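Side-chain contact in core protein VP7 (PDB 1AHS), which forms the outer surface of the African horse sickness virus core as a trimer and binds the underlying shell protein VP3: residues B[49-52]-B[58-61]. Sequence-based numbering, arbitrary orientation.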
loop_
_atom_site.group_PDB
_atom_site.type_symbol
_atom_site.label_atom_id
_atom_site.label_comp_id
_atom_site.label_asym_id
_atom_site.label_seq_id
_atom_site.Cartn_x
_atom_site.Cartn_y
_atom_site.Cartn_z
ATOM N N LEU B 49 -5.293 17.038 0.341
ATOM C CA LEU B 49 -3.907 16.999 0.811
ATOM C C LEU B 49 -3.615 17.745 2.072
ATOM O O LEU B 49 -2.628 17.491 2.730
ATOM C CB LEU B 49 -2.972 17.531 -0.243
ATOM C CG LEU B 49 -2.920 16.767 -1.556
ATOM C CD1 LEU B 49 -1.716 17.300 -2.301
ATOM C CD2 LEU B 49 -2.778 15.270 -1.291
ATOM N N ALA B 50 -4.453 18.702 2.393
ATOM C CA ALA B 50 -4.272 19.487 3.568
ATOM C C ALA B 50 -4.591 18.774 4.837
ATOM O O ALA B 50 -5.722 18.264 5.036
ATOM C CB ALA B 50 -5.094 20.680 3.491
ATOM N N PRO B 51 -3.618 18.807 5.768
ATOM C CA PRO B 51 -3.654 18.215 7.117
ATOM C C PRO B 51 -4.697 19.064 7.840
ATOM O O PRO B 51 -4.965 20.199 7.400
ATOM C CB PRO B 51 -2.245 18.506 7.660
ATOM C CG PRO B 51 -1.840 19.761 6.946
ATOM C CD PRO B 51 -2.347 19.525 5.540
ATOM N N ARG B 52 -5.279 18.613 8.943
ATOM C CA ARG B 52 -6.276 19.531 9.488
ATOM C C ARG B 52 -5.737 20.915 9.907
ATOM O O ARG B 52 -4.539 21.058 10.268
ATOM C CB ARG B 52 -7.292 18.851 10.425
ATOM N N MET B 58 3.537 23.658 6.766
ATOM C CA MET B 58 4.236 23.198 5.557
ATOM C C MET B 58 4.243 21.673 5.417
ATOM O O MET B 58 4.515 20.958 6.375
ATOM C CB MET B 58 5.677 23.688 5.609
ATOM C CG MET B 58 6.443 23.514 4.333
ATOM S SD MET B 58 7.965 24.482 4.265
ATOM C CE MET B 58 8.702 24.042 5.923
ATOM N N ILE B 59 3.983 21.183 4.213
ATOM C CA ILE B 59 3.964 19.745 3.910
ATOM C C ILE B 59 4.905 19.495 2.748
ATOM O O ILE B 59 4.894 20.263 1.815
ATOM C CB ILE B 59 2.568 19.360 3.442
ATOM C CG1 ILE B 59 1.724 19.011 4.628
ATOM C CG2 ILE B 59 2.556 18.231 2.451
ATOM C CD1 ILE B 59 0.431 18.454 4.169
ATOM N N TYR B 60 5.734 18.462 2.797
ATOM C CA TYR B 60 6.624 18.152 1.681
ATOM C C TYR B 60 6.018 16.945 0.959
ATOM O O TYR B 60 5.678 15.979 1.617
ATOM C CB TYR B 60 7.997 17.759 2.213
ATOM C CG TYR B 60 8.945 18.914 2.480
ATOM C CD1 TYR B 60 9.744 19.417 1.462
ATOM C CD2 TYR B 60 8.999 19.547 3.722
ATOM C CE1 TYR B 60 10.583 20.533 1.657
ATOM C CE2 TYR B 60 9.837 20.679 3.933
ATOM C CZ TYR B 60 10.623 21.170 2.886
ATOM O OH TYR B 60 11.433 22.297 3.030
ATOM N N PHE B 61 5.856 16.972 -0.360
ATOM C CA PHE B 61 5.284 15.813 -1.055
ATOM C C PHE B 61 5.787 15.555 -2.470
ATOM O O PHE B 61 6.419 16.419 -3.044
ATOM C CB PHE B 61 3.784 15.944 -1.103
ATOM C CG PHE B 61 3.276 16.937 -2.108
ATOM C CD1 PHE B 61 3.167 16.600 -3.448
ATOM C CD2 PHE B 61 2.775 18.168 -1.687
ATOM C CE1 PHE B 61 2.560 17.462 -4.342
ATOM C CE2 PHE B 61 2.170 19.033 -2.569
ATOM C CZ PHE B 61 2.061 18.678 -3.895
#
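I59 meets the chain leaving helix 46-49 with a single methyl, CD1, in a worked example of apolar packing between the end of a short helix, with the loop after it, and a strand. CG1 anti to the carbonyl carbon (chi1 -88°) and an extended chi2 (-172°) send CD1 out toward the loop. There CD1 comes end-on against the CD–CG side of the P51 ring, I59 CD1 lying 3.3 Å from P51 CD, a tight approach whose exact length is uncertain at this resolution, and 3.8 Å from P51 CG. The same methyl comes within 3.5 Å of L49 O, a carbonyl that accepts a hydrogen bond from the hydroxyl of Y4. Two residues along the strand, F61 takes L49 over one face of its ring; L49 CD1 sits 4.2 Å above the ring plane, displaced toward the rim, with F61 CE2 nearest at 4.3 Å. W100, on the neighbouring strand 98-100, touches both L49 and F61 and continues this apolar layer in the top domain of VP7. With no hydrogen bond joining the two segments and all four touching residues buried, the contact probably depends on close fit and exclusion of water rather than on directed bonds, holding the helix end and the loop after it against strand 59-65.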